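PDB 3CIN: Myo-inositol-1-phosphate synthase-related protein, which binds nicotinamide-adenine-dinucleotide in a Rossmann-type domain and is related to the myo-inositol-1-phosphate synthase family. Local coordinates for residues V66-I71 with E110-E115; K97-G102 with Q173-A178; L19-V24 with E77-Y82. All coordinates share one frame; numbering follows the deposited sequence.

How the interactions relate
All three contacts border the bound NAD. Interaction 3 holds the glycine-rich turn at the pyrophosphate, interaction 1 lies beside the adenosine ribose, and interaction 2 reads the polar edge of the adenine. The centres of interactions 1 and 3 are about 14 Å apart, and Lys70 joins them: its NZ is 2.8 Å from Gln21 O and 2.9 Å from Tyr82 OH. Interactions 1 and 2, with centres about 12 Å apart, meet where 110-115 runs beside 97-102: Glu115 OE2 lies 2.7 Å from Leu101 N and Leu114 N lies 2.8 Å from Gly98 O. Between interactions 2 and 3 the link is apolar, Tyr175 CG resting 3.6 Å from Leu19 CD1.

Interaction 1 (V66-I71 with E110-E115); sequences VDRAKI and EAEGLE. With NAD (nicotinamide-adenine-dinucleotide), chain F.
Arg68 runs alongside Glu110 and slants across the side chain of Glu112. Its backbone N donates to Glu110 O (2.9 Å), and its CB lies 3.3 Å from the same oxygen. With CG anti to the backbone N (chi1 -167°), the chain heads out along the 110-112 strip; CG comes to 3.3 Å from Glu112 OE1, CD lies near both Glu110 carboxylate oxygens, and bends at chi2 and chi3 turn the tip toward Glu110. There NE forms a salt bridge with Glu110 OE2 (3.0 Å), but the N-H is bent to 126°, which makes it weak as a hydrogen bond; the guanidinium and carboxylate planes stand 89° apart. NH1 keeps only a long, charge-based approach to Glu112 OE1.

On the backbone, Glu112 N donates to Val66 O (2.8 Å); with the Arg68 N bond this makes a single beta bridge between Asp67 and Ala111. Ile71 CD1 packs on Glu112 CG at 3.5 Å. Asp67 OD1 closes an Asx turn on Ala69 N and accepts from a water that Glu110 N also holds. Lys70 NZ donates to NAD O3B (2.8 Å). The surface charges thus probably add loose electrostatic attraction, while the straighter backbone bonds align the two loops beside the cofactor.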
loop_
_atom_site.group_PDB
_atom_site.type_symbol
_atom_site.label_atom_id
_atom_site.label_comp_id
_atom_site.label_asym_id
_atom_site.label_seq_id
_atom_site.Cartn_x
_atom_site.Cartn_y
_atom_site.Cartn_z
ATOM N N VAL A 66 33.432 19.306 -9.219
ATOM C CA VAL A 66 34.612 18.619 -9.664
ATOM C C VAL A 66 34.384 17.987 -11.014
ATOM O O VAL A 66 35.306 17.458 -11.577
ATOM C CB VAL A 66 35.097 17.576 -8.636
ATOM C CG1 VAL A 66 35.564 18.287 -7.365
ATOM C CG2 VAL A 66 34.035 16.604 -8.355
ATOM N N ASP A 67 33.155 18.050 -11.537
ATOM C CA ASP A 67 32.845 17.543 -12.857
ATOM C C ASP A 67 33.403 18.435 -13.950
ATOM O O ASP A 67 33.090 19.628 -14.054
ATOM C CB ASP A 67 31.335 17.417 -12.959
ATOM C CG ASP A 67 30.874 16.618 -14.159
ATOM O OD1 ASP A 67 31.637 16.451 -15.140
ATOM O OD2 ASP A 67 29.685 16.173 -14.105
ATOM N N ARG A 68 34.257 17.855 -14.793
ATOM C CA ARG A 68 34.888 18.608 -15.843
ATOM C C ARG A 68 33.846 19.145 -16.834
ATOM O O ARG A 68 34.065 20.170 -17.458
ATOM C CB ARG A 68 35.906 17.718 -16.585
ATOM C CG ARG A 68 36.851 18.474 -17.513
ATOM C CD ARG A 68 36.624 18.167 -18.956
ATOM N NE ARG A 68 37.741 17.440 -19.549
ATOM C CZ ARG A 68 38.955 17.956 -19.757
ATOM N NH1 ARG A 68 39.242 19.210 -19.399
ATOM N NH2 ARG A 68 39.902 17.206 -20.320
ATOM N N ALA A 69 32.736 18.429 -16.965
ATOM C CA ALA A 69 31.596 18.856 -17.801
ATOM C C ALA A 69 30.881 20.112 -17.259
ATOM O O ALA A 69 30.228 20.805 -18.030
ATOM C CB ALA A 69 30.590 17.691 -18.000
ATOM N N LYS A 70 31.016 20.405 -15.957
ATOM C CA LYS A 70 30.354 21.545 -15.313
ATOM C C LYS A 70 31.275 22.714 -15.032
ATOM O O LYS A 70 30.843 23.856 -15.080
ATOM C CB LYS A 70 29.667 21.114 -14.019
ATOM C CG LYS A 70 28.588 20.086 -14.230
ATOM C CD LYS A 70 27.899 19.706 -12.977
ATOM C CE LYS A 70 26.683 18.768 -13.212
ATOM N NZ LYS A 70 26.062 18.266 -11.942
ATOM N N ILE A 71 32.548 22.449 -14.699
ATOM C CA ILE A 71 33.473 23.518 -14.309
ATOM C C ILE A 71 33.642 24.493 -15.478
ATOM O O ILE A 71 33.945 24.087 -16.585
ATOM C CB ILE A 71 34.832 22.974 -13.826
ATOM C CG1 ILE A 71 34.651 22.262 -12.477
ATOM C CG2 ILE A 71 35.862 24.152 -13.678
ATOM C CD1 ILE A 71 35.764 21.252 -12.220
ATOM N N GLU A 110 34.160 12.697 -15.159
ATOM C CA GLU A 110 35.551 13.036 -15.325
ATOM C C GLU A 110 35.891 14.118 -14.304
ATOM O O GLU A 110 35.445 15.267 -14.429
ATOM C CB GLU A 110 35.766 13.540 -16.764
ATOM C CG GLU A 110 37.177 13.562 -17.185
ATOM C CD GLU A 110 37.362 14.229 -18.531
ATOM O OE1 GLU A 110 36.365 14.338 -19.297
ATOM O OE2 GLU A 110 38.511 14.633 -18.825
ATOM N N ALA A 111 36.645 13.734 -13.275
ATOM C CA ALA A 111 36.905 14.602 -12.121
ATOM C C ALA A 111 38.101 15.517 -12.285
ATOM O O ALA A 111 39.129 15.132 -12.858
ATOM C CB ALA A 111 37.095 13.738 -10.865
ATOM N N GLU A 112 37.982 16.746 -11.789
ATOM C CA GLU A 112 39.144 17.593 -11.556
ATOM C C GLU A 112 39.071 18.326 -10.228
ATOM O O GLU A 112 38.001 18.664 -9.717
ATOM C CB GLU A 112 39.390 18.561 -12.699
ATOM C CG GLU A 112 38.219 19.076 -13.419
ATOM C CD GLU A 112 38.633 19.935 -14.617
ATOM O OE1 GLU A 112 39.280 19.383 -15.542
ATOM O OE2 GLU A 112 38.318 21.153 -14.638
ATOM N N GLY A 113 40.241 18.559 -9.660
ATOM C CA GLY A 113 40.355 19.035 -8.297
ATOM C C GLY A 113 41.597 19.842 -8.073
ATOM O O GLY A 113 42.638 19.612 -8.711
ATOM N N LEU A 114 41.498 20.822 -7.200
ATOM C CA LEU A 114 42.673 21.619 -6.826
ATOM C C LEU A 114 43.821 20.703 -6.382
ATOM O O LEU A 114 44.977 20.944 -6.708
ATOM C CB LEU A 114 42.298 22.612 -5.722
ATOM C CG LEU A 114 41.397 23.770 -6.117
ATOM C CD1 LEU A 114 40.941 24.552 -4.873
ATOM C CD2 LEU A 114 42.192 24.669 -7.097
ATOM N N GLU A 115 43.508 19.603 -5.711
ATOM C CA GLU A 115 44.558 18.816 -5.023
ATOM C C GLU A 115 45.308 17.900 -6.005
ATOM O O GLU A 115 46.220 17.180 -5.616
ATOM C CB GLU A 115 43.978 18.073 -3.793
ATOM C CG GLU A 115 43.279 16.719 -4.059
ATOM C CD GLU A 115 41.904 16.786 -4.709
ATOM O OE1 GLU A 115 41.476 17.865 -5.163
ATOM O OE2 GLU A 115 41.267 15.698 -4.773
HETATM P PA NAD F . 23.908 14.727 -7.354
HETATM O O1A NAD F . 22.843 15.072 -8.360
HETATM O O2A NAD F . 24.802 13.629 -7.841
HETATM O O5B NAD F . 24.783 16.021 -7.207
HETATM C C5B NAD F . 26.039 15.978 -6.534
HETATM C C4B NAD F . 26.930 17.025 -7.179
HETATM O O4B NAD F . 28.101 17.177 -6.393
HETATM C C3B NAD F . 27.387 16.697 -8.595
HETATM O O3B NAD F . 27.288 17.829 -9.442
HETATM C C2B NAD F . 28.845 16.295 -8.416
HETATM O O2B NAD F . 29.582 16.402 -9.603
HETATM C C1B NAD F . 29.243 17.219 -7.286
HETATM N N9A NAD F . 30.423 16.807 -6.521
HETATM C C8A NAD F . 30.713 15.496 -6.160
HETATM N N7A NAD F . 31.816 15.552 -5.337
HETATM C C5A NAD F . 32.193 16.868 -5.222
HETATM C C6A NAD F . 33.281 17.486 -4.601
HETATM N N6A NAD F . 34.193 16.796 -3.846
HETATM N N1A NAD F . 33.335 18.865 -4.651
HETATM C C2A NAD F . 32.388 19.580 -5.362
HETATM N N3A NAD F . 31.355 18.979 -6.049
HETATM C C4A NAD F . 31.291 17.634 -5.965
HETATM O O3 NAD F . 23.272 14.384 -5.954
HETATM P PN NAD F . 22.025 15.098 -5.303
HETATM O O1N NAD F . 20.835 14.222 -5.510
HETATM O O2N NAD F . 22.022 16.555 -5.625
HETATM O O5D NAD F . 22.365 14.931 -3.756
HETATM C C5D NAD F . 23.363 15.727 -3.159
HETATM C C4D NAD F . 23.701 15.233 -1.757
HETATM O O4D NAD F . 22.593 15.459 -0.929
HETATM C C3D NAD F . 24.071 13.763 -1.638
HETATM O O3D NAD F . 25.116 13.599 -0.645
HETATM C C2D NAD F . 22.790 13.171 -1.072
HETATM O O2D NAD F . 23.038 11.997 -0.294
HETATM C C1D NAD F . 22.350 14.304 -0.171
HETATM N N1N NAD F . 20.932 14.236 0.177
HETATM C C2N NAD F . 20.008 14.284 -0.786
HETATM C C3N NAD F . 18.661 14.246 -0.337
HETATM C C7N NAD F . 17.626 14.550 -1.321
HETATM O O7N NAD F . 18.054 14.729 -2.607
HETATM N N7N NAD F . 16.343 14.648 -0.940
HETATM C C4N NAD F . 18.321 14.145 0.997
HETATM C C5N NAD F . 19.293 14.083 1.954
HETATM C C6N NAD F . 20.621 14.152 1.509
HETATM O O HOH W 1 32.305 14.424 -16.667
#

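Interaction 2 (K97-G102 with Q173-A178); sequences KGVHLG and QVYAYA. With NAD (nicotinamide-adenine-dinucleotide), chain F.
In the adenine pocket of the Rossmann-type domain, Val99, on the loop after edge strand 96-97, meets Tyr175 of helix 171-186. The meeting point is the phenol oxygen. Val99 N donates to Tyr175 OH (3.0 Å, 159° at the hydrogen), and that hydroxyl in turn gives its proton to N1A of the NAD adenine at 2.6 Å. One oxygen is therefore held by a donor and an acceptor at once, which fixes both its place and the direction of its proton. N1A lies at the edge of the tyrosine ring and in its plane. Gly98 CA also approaches the ring edge, 3.4 Å from OH, and with no side chain there the hydroxyl can sit close to the backbone.

Tyr175 CG is anti to the carbonyl carbon (chi1 -68°), and the ring reaches from the helix toward the loop, where Val99 CG2 comes in from the opposite direction to 3.5 Å from CE1. The neighbouring helix residue, Val174, spreads its two branches: CG1 faces Val99 CG2 at 4.1 Å, while CG2 meets CD1 of Leu101 in one of its two conformers, so this contact is less certain. Helix 120-134 covers the same apolar patch, with Ala123 against Val99, Val124 against Val174 and Leu127 against Tyr175.

The loop itself is braced from a second shell. Glu115 accepts from His100 N and Leu101 N, and His100 ND1 donates in its ring plane to Leu101 O (2.8 Å). Val99 O accepts from N6A of NAD at 2.8 Å. Recognition of adenine N1 by a helix hydroxyl and N6 by a loop carbonyl, just beyond the carboxyl ends of parallel strands ordered 3-2-1-4, belongs to the adenine-binding half of a Rossmann dinucleotide site.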
loop_
_atom_site.group_PDB
_atom_site.type_symbol
_atom_site.label_atom_id
_atom_site.label_comp_id
_atom_site.label_asym_id
_atom_site.label_seq_id
_atom_site.Cartn_x
_atom_site.Cartn_y
_atom_site.Cartn_z
ATOM N N LYS A 97 36.267 25.100 -9.753
ATOM C CA LYS A 97 36.855 23.811 -9.374
ATOM C C LYS A 97 37.078 23.721 -7.868
ATOM O O LYS A 97 37.762 24.573 -7.258
ATOM C CB LYS A 97 38.210 23.620 -10.141
ATOM C CG LYS A 97 38.917 22.300 -9.901
ATOM C CD LYS A 97 40.113 22.129 -10.797
ATOM C CE LYS A 97 41.168 23.113 -10.544
ATOM N NZ LYS A 97 42.178 22.989 -11.643
ATOM N N GLY A 98 36.538 22.645 -7.294
ATOM C CA GLY A 98 36.776 22.262 -5.920
ATOM C C GLY A 98 37.906 21.267 -5.691
ATOM O O GLY A 98 38.925 21.325 -6.344
ATOM N N VAL A 99 37.730 20.418 -4.678
ATOM C CA VAL A 99 38.643 19.339 -4.325
ATOM C C VAL A 99 37.850 18.045 -4.399
ATOM O O VAL A 99 36.745 17.965 -3.844
ATOM C CB VAL A 99 39.222 19.559 -2.890
ATOM C CG1 VAL A 99 40.069 20.800 -2.846
ATOM C CG2 VAL A 99 38.174 19.696 -1.865
ATOM N N HIS A 100 38.386 17.027 -5.055
ATOM C CA HIS A 100 37.580 15.832 -5.356
ATOM C C HIS A 100 37.726 14.719 -4.367
ATOM O O HIS A 100 36.760 14.036 -4.035
ATOM C CB HIS A 100 37.767 15.301 -6.800
ATOM C CG HIS A 100 39.157 14.891 -7.172
ATOM N ND1 HIS A 100 39.685 13.658 -6.853
ATOM C CD2 HIS A 100 40.108 15.530 -7.898
ATOM C CE1 HIS A 100 40.914 13.568 -7.331
ATOM N NE2 HIS A 100 41.190 14.685 -7.983
ATOM N N LEU A 101 38.953 14.520 -3.913
ATOM C CA LEU A 101 39.303 13.331 -3.158
ATOM C C LEU A 101 38.610 12.094 -3.749
ATOM O O LEU A 101 38.706 11.861 -4.959
ATOM C CB LEU A 101 39.023 13.554 -1.684
ATOM C CG LEU A 101 40.034 14.548 -1.109
ATOM C CD1 LEU A 101 39.485 15.140 0.133
ATOM C CD2 LEU A 101 41.364 13.838 -0.850
ATOM N N GLY A 102 37.910 11.308 -2.958
ATOM C CA GLY A 102 37.324 10.073 -3.517
ATOM C C GLY A 102 35.894 10.186 -4.021
ATOM O O GLY A 102 35.255 9.180 -4.308
ATOM N N GLN A 173 34.849 16.886 4.518
ATOM C CA GLN A 173 35.719 17.170 5.667
ATOM C C GLN A 173 36.696 18.303 5.339
ATOM O O GLN A 173 36.936 19.160 6.137
ATOM C CB GLN A 173 36.425 15.921 6.115
ATOM C CG GLN A 173 35.450 14.902 6.707
ATOM C CD GLN A 173 36.127 13.549 7.010
ATOM O OE1 GLN A 173 36.995 13.095 6.253
ATOM N NE2 GLN A 173 35.700 12.877 8.101
ATOM N N VAL A 174 37.260 18.291 4.136
ATOM C CA VAL A 174 38.178 19.337 3.706
ATOM C C VAL A 174 37.428 20.655 3.545
ATOM O O VAL A 174 37.926 21.739 3.991
ATOM C CB VAL A 174 38.870 18.933 2.398
ATOM C CG1 VAL A 174 39.749 20.103 1.878
ATOM C CG2 VAL A 174 39.745 17.660 2.599
ATOM N N TYR A 175 36.248 20.616 2.934
ATOM C CA TYR A 175 35.449 21.849 2.792
ATOM C C TYR A 175 35.022 22.508 4.123
ATOM O O TYR A 175 35.103 23.735 4.240
ATOM C CB TYR A 175 34.234 21.619 1.942
ATOM C CG TYR A 175 34.456 21.351 0.488
ATOM C CD1 TYR A 175 35.306 22.134 -0.301
ATOM C CD2 TYR A 175 33.747 20.331 -0.158
ATOM C CE1 TYR A 175 35.424 21.915 -1.649
ATOM C CE2 TYR A 175 33.868 20.121 -1.517
ATOM C CZ TYR A 175 34.728 20.911 -2.263
ATOM O OH TYR A 175 34.890 20.652 -3.619
ATOM N N ALA A 176 34.576 21.720 5.100
ATOM C CA ALA A 176 34.240 22.239 6.420
ATOM C C ALA A 176 35.472 22.863 7.155
ATOM O O ALA A 176 35.363 23.856 7.879
ATOM C CB ALA A 176 33.612 21.122 7.295
ATOM N N TYR A 177 36.611 22.211 7.009
ATOM C CA TYR A 177 37.869 22.740 7.489
ATOM C C TYR A 177 38.150 24.096 6.833
ATOM O O TYR A 177 38.418 25.078 7.547
ATOM C CB TYR A 177 38.974 21.733 7.247
ATOM C CG TYR A 177 40.322 22.150 7.748
ATOM C CD1 TYR A 177 40.738 21.878 9.030
ATOM C CD2 TYR A 177 41.199 22.818 6.898
ATOM C CE1 TYR A 177 41.978 22.251 9.453
ATOM C CE2 TYR A 177 42.407 23.225 7.324
ATOM C CZ TYR A 177 42.815 22.915 8.587
ATOM O OH TYR A 177 44.071 23.294 8.984
ATOM N N ALA A 178 38.153 24.137 5.509
ATOM C CA ALA A 178 38.265 25.401 4.788
ATOM C C ALA A 178 37.240 26.471 5.238
ATOM O O ALA A 178 37.591 27.654 5.364
ATOM C CB ALA A 178 38.161 25.176 3.275
HETATM P PA NAD F . 23.908 14.727 -7.354
HETATM O O1A NAD F . 22.843 15.072 -8.360
HETATM O O2A NAD F . 24.802 13.629 -7.841
HETATM O O5B NAD F . 24.783 16.021 -7.207
HETATM C C5B NAD F . 26.039 15.978 -6.534
HETATM C C4B NAD F . 26.930 17.025 -7.179
HETATM O O4B NAD F . 28.101 17.177 -6.393
HETATM C C3B NAD F . 27.387 16.697 -8.595
HETATM O O3B NAD F . 27.288 17.829 -9.442
HETATM C C2B NAD F . 28.845 16.295 -8.416
HETATM O O2B NAD F . 29.582 16.402 -9.603
HETATM C C1B NAD F . 29.243 17.219 -7.286
HETATM N N9A NAD F . 30.423 16.807 -6.521
HETATM C C8A NAD F . 30.713 15.496 -6.160
HETATM N N7A NAD F . 31.816 15.552 -5.337
HETATM C C5A NAD F . 32.193 16.868 -5.222
HETATM C C6A NAD F . 33.281 17.486 -4.601
HETATM N N6A NAD F . 34.193 16.796 -3.846
HETATM N N1A NAD F . 33.335 18.865 -4.651
HETATM C C2A NAD F . 32.388 19.580 -5.362
HETATM N N3A NAD F . 31.355 18.979 -6.049
HETATM C C4A NAD F . 31.291 17.634 -5.965
HETATM O O3 NAD F . 23.272 14.384 -5.954
HETATM P PN NAD F . 22.025 15.098 -5.303
HETATM O O1N NAD F . 20.835 14.222 -5.510
HETATM O O2N NAD F . 22.022 16.555 -5.625
HETATM O O5D NAD F . 22.365 14.931 -3.756
HETATM C C5D NAD F . 23.363 15.727 -3.159
HETATM C C4D NAD F . 23.701 15.233 -1.757
HETATM O O4D NAD F . 22.593 15.459 -0.929
HETATM C C3D NAD F . 24.071 13.763 -1.638
HETATM O O3D NAD F . 25.116 13.599 -0.645
HETATM C C2D NAD F . 22.790 13.171 -1.072
HETATM O O2D NAD F . 23.038 11.997 -0.294
HETATM C C1D NAD F . 22.350 14.304 -0.171
HETATM N N1N NAD F . 20.932 14.236 0.177
HETATM C C2N NAD F . 20.008 14.284 -0.786
HETATM C C3N NAD F . 18.661 14.246 -0.337
HETATM C C7N NAD F . 17.626 14.550 -1.321
HETATM O O7N NAD F . 18.054 14.729 -2.607
HETATM N N7N NAD F . 16.343 14.648 -0.940
HETATM C C4N NAD F . 18.321 14.145 0.997
HETATM C C5N NAD F . 19.293 14.083 1.954
HETATM C C6N NAD F . 20.621 14.152 1.509
#

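Interaction 3 (L19-V24 with E77-Y82); sequences LGQGYV and EVVKQY. With NAD (nicotinamide-adenine-dinucleotide), chain F.
Tyr82 turns its edge to the face of Tyr23: Tyr82 CD1 stands 3.5 Å above the centre of the Tyr23 ring, in an edge-to-face pair with centroids 4.9 Å apart and planes at 58°. One face of the Tyr82 ring lies against the backbone of Gly22 and Tyr23, where Tyr23 CA makes a CH-pi contact, and Tyr23 CE2 lies in plane at its edge. The backbone so covered is the turn between strand 14-19 and helix 23-36, whose Gly20 and Gly22 are consistent with a Rossmann GxGxxA motif. Gly22 occupies the N-cap position, and the first helix amides grip the NAD pyrophosphate: Tyr23 N donates to O1A (3.0 Å) and Val24 N to O2N (2.8 Å), both at 171°. The positive end of the helix dipole probably adds to this hold on the phosphates.

Gln21, the centre of an inverse gamma turn, fills the other end of the contact. Its CG lies 3.8 Å from Val78 CG1 and its NE2 touches Val79 CG2, while its amide is engaged by Ser63 and Ser26. A chi1 of -64° sets the Tyr82 ring beside its own backbone N and lays the phenol along the turn to Gly22 CA, where its OH bonds to Lys70 NZ. A water also bridges the tyrosine pair, 2.9 Å from Tyr23 OH and 2.8 Å from Tyr82 O, donating to the latter.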
loop_
_atom_site.group_PDB
_atom_site.type_symbol
_atom_site.label_atom_id
_atom_site.label_comp_id
_atom_site.label_asym_id
_atom_site.label_seq_id
_atom_site.Cartn_x
_atom_site.Cartn_y
_atom_site.Cartn_z
ATOM N N LEU A 19 28.412 24.103 -2.670
ATOM C CA LEU A 19 29.415 23.065 -2.965
ATOM C C LEU A 19 28.648 21.867 -3.504
ATOM O O LEU A 19 27.873 21.253 -2.779
ATOM C CB LEU A 19 30.196 22.702 -1.710
ATOM C CG LEU A 19 30.841 23.865 -0.960
ATOM C CD1 LEU A 19 31.400 23.297 0.355
ATOM C CD2 LEU A 19 31.864 24.590 -1.806
ATOM N N GLY A 20 28.834 21.602 -4.793
ATOM C CA GLY A 20 28.301 20.415 -5.488
ATOM C C GLY A 20 27.064 20.801 -6.254
ATOM O O GLY A 20 25.949 20.800 -5.667
ATOM N N GLN A 21 27.222 21.112 -7.531
ATOM C CA GLN A 21 26.104 21.648 -8.356
ATOM C C GLN A 21 25.342 20.547 -9.104
ATOM O O GLN A 21 25.439 20.408 -10.317
ATOM C CB GLN A 21 26.582 22.743 -9.326
ATOM C CG GLN A 21 25.417 23.536 -9.928
ATOM C CD GLN A 21 24.621 24.285 -8.894
ATOM O OE1 GLN A 21 25.180 24.946 -8.039
ATOM N NE2 GLN A 21 23.288 24.138 -8.936
ATOM N N GLY A 22 24.625 19.722 -8.326
ATOM C CA GLY A 22 23.841 18.629 -8.889
ATOM C C GLY A 22 22.330 18.868 -8.751
ATOM O O GLY A 22 21.838 20.001 -8.853
ATOM N N TYR A 23 21.591 17.799 -8.530
ATOM C CA TYR A 23 20.136 17.881 -8.513
ATOM C C TYR A 23 19.612 18.728 -7.382
ATOM O O TYR A 23 18.802 19.632 -7.633
ATOM C CB TYR A 23 19.522 16.488 -8.419
ATOM C CG TYR A 23 18.426 16.265 -9.413
ATOM C CD1 TYR A 23 17.359 17.148 -9.511
ATOM C CD2 TYR A 23 18.430 15.141 -10.237
ATOM C CE1 TYR A 23 16.310 16.921 -10.433
ATOM C CE2 TYR A 23 17.438 14.929 -11.151
ATOM C CZ TYR A 23 16.363 15.798 -11.238
ATOM O OH TYR A 23 15.345 15.564 -12.162
ATOM N N VAL A 24 20.046 18.457 -6.160
ATOM C CA VAL A 24 19.569 19.282 -5.004
ATOM C C VAL A 24 19.898 20.735 -5.184
ATOM O O VAL A 24 19.027 21.635 -5.080
ATOM C CB VAL A 24 20.095 18.771 -3.656
ATOM C CG1 VAL A 24 19.769 19.704 -2.524
ATOM C CG2 VAL A 24 19.485 17.362 -3.359
ATOM N N GLU A 77 23.424 27.340 -17.096
ATOM C CA GLU A 77 23.585 26.273 -18.110
ATOM C C GLU A 77 23.455 24.895 -17.447
ATOM O O GLU A 77 22.844 23.975 -18.016
ATOM C CB GLU A 77 24.950 26.378 -18.805
ATOM C CG GLU A 77 25.198 27.689 -19.555
ATOM C CD GLU A 77 26.541 27.769 -20.350
ATOM O OE1 GLU A 77 27.650 28.143 -19.806
ATOM O OE2 GLU A 77 26.449 27.534 -21.585
ATOM N N VAL A 78 23.976 24.787 -16.232
ATOM C CA VAL A 78 23.914 23.551 -15.460
ATOM C C VAL A 78 22.525 23.370 -14.876
ATOM O O VAL A 78 21.929 22.280 -14.988
ATOM C CB VAL A 78 25.001 23.504 -14.374
ATOM C CG1 VAL A 78 24.825 22.280 -13.463
ATOM C CG2 VAL A 78 26.382 23.492 -15.110
ATOM N N VAL A 79 21.985 24.422 -14.265
ATOM C CA VAL A 79 20.595 24.350 -13.717
ATOM C C VAL A 79 19.569 23.911 -14.794
ATOM O O VAL A 79 18.723 23.028 -14.516
ATOM C CB VAL A 79 20.204 25.677 -12.969
ATOM C CG1 VAL A 79 18.753 25.649 -12.544
ATOM C CG2 VAL A 79 21.105 25.864 -11.729
ATOM N N LYS A 80 19.663 24.441 -16.029
ATOM C CA LYS A 80 18.740 24.058 -17.103
ATOM C C LYS A 80 18.823 22.586 -17.466
ATOM O O LYS A 80 17.852 22.031 -17.956
ATOM C CB LYS A 80 18.984 24.879 -18.340
ATOM C CG LYS A 80 17.968 24.752 -19.457
ATOM C CD LYS A 80 18.496 25.414 -20.724
ATOM C CE LYS A 80 17.393 26.027 -21.603
ATOM N NZ LYS A 80 16.002 25.610 -21.326
ATOM N N GLN A 81 19.954 21.938 -17.220
ATOM C CA GLN A 81 20.035 20.511 -17.452
ATOM C C GLN A 81 19.097 19.777 -16.526
ATOM O O GLN A 81 18.649 18.711 -16.873
ATOM C CB GLN A 81 21.460 19.983 -17.253
ATOM C CG GLN A 81 22.463 20.508 -18.278
ATOM C CD GLN A 81 23.922 20.292 -17.851
ATOM O OE1 GLN A 81 24.235 19.377 -17.081
ATOM N NE2 GLN A 81 24.821 21.156 -18.351
ATOM N N TYR A 82 18.833 20.316 -15.329
ATOM C CA TYR A 82 17.919 19.660 -14.380
ATOM C C TYR A 82 16.469 20.157 -14.496
ATOM O O TYR A 82 15.510 19.368 -14.352
ATOM C CB TYR A 82 18.416 19.849 -12.928
ATOM C CG TYR A 82 19.735 19.176 -12.695
ATOM C CD1 TYR A 82 19.803 17.862 -12.295
ATOM C CD2 TYR A 82 20.932 19.868 -12.852
ATOM C CE1 TYR A 82 21.008 17.225 -12.106
ATOM C CE2 TYR A 82 22.159 19.239 -12.641
ATOM C CZ TYR A 82 22.182 17.903 -12.260
ATOM O OH TYR A 82 23.367 17.207 -12.028
HETATM P PA NAD F . 23.908 14.727 -7.354
HETATM O O1A NAD F . 22.843 15.072 -8.360
HETATM O O2A NAD F . 24.802 13.629 -7.841
HETATM O O5B NAD F . 24.783 16.021 -7.207
HETATM C C5B NAD F . 26.039 15.978 -6.534
HETATM C C4B NAD F . 26.930 17.025 -7.179
HETATM O O4B NAD F . 28.101 17.177 -6.393
HETATM C C3B NAD F . 27.387 16.697 -8.595
HETATM O O3B NAD F . 27.288 17.829 -9.442
HETATM C C2B NAD F . 28.845 16.295 -8.416
HETATM O O2B NAD F . 29.582 16.402 -9.603
HETATM C C1B NAD F . 29.243 17.219 -7.286
HETATM N N9A NAD F . 30.423 16.807 -6.521
HETATM C C8A NAD F . 30.713 15.496 -6.160
HETATM N N7A NAD F . 31.816 15.552 -5.337
HETATM C C5A NAD F . 32.193 16.868 -5.222
HETATM C C6A NAD F . 33.281 17.486 -4.601
HETATM N N6A NAD F . 34.193 16.796 -3.846
HETATM N N1A NAD F . 33.335 18.865 -4.651
HETATM C C2A NAD F . 32.388 19.580 -5.362
HETATM N N3A NAD F . 31.355 18.979 -6.049
HETATM C C4A NAD F . 31.291 17.634 -5.965
HETATM O O3 NAD F . 23.272 14.384 -5.954
HETATM P PN NAD F . 22.025 15.098 -5.303
HETATM O O1N NAD F . 20.835 14.222 -5.510
HETATM O O2N NAD F . 22.022 16.555 -5.625
HETATM O O5D NAD F . 22.365 14.931 -3.756
HETATM C C5D NAD F . 23.363 15.727 -3.159
HETATM C C4D NAD F . 23.701 15.233 -1.757
HETATM O O4D NAD F . 22.593 15.459 -0.929
HETATM C C3D NAD F . 24.071 13.763 -1.638
HETATM O O3D NAD F . 25.116 13.599 -0.645
HETATM C C2D NAD F . 22.790 13.171 -1.072
HETATM O O2D NAD F . 23.038 11.997 -0.294
HETATM C C1D NAD F . 22.350 14.304 -0.171
HETATM N N1N NAD F . 20.932 14.236 0.177
HETATM C C2N NAD F . 20.008 14.284 -0.786
HETATM C C3N NAD F . 18.661 14.246 -0.337
HETATM C C7N NAD F . 17.626 14.550 -1.321
HETATM O O7N NAD F . 18.054 14.729 -2.607
HETATM N N7N NAD F . 16.343 14.648 -0.940
HETATM C C4N NAD F . 18.321 14.145 0.997
HETATM C C5N NAD F . 19.293 14.083 1.954
HETATM C C6N NAD F . 20.621 14.152 1.509
HETATM O O HOH W 2 13.690 17.783 -12.872
#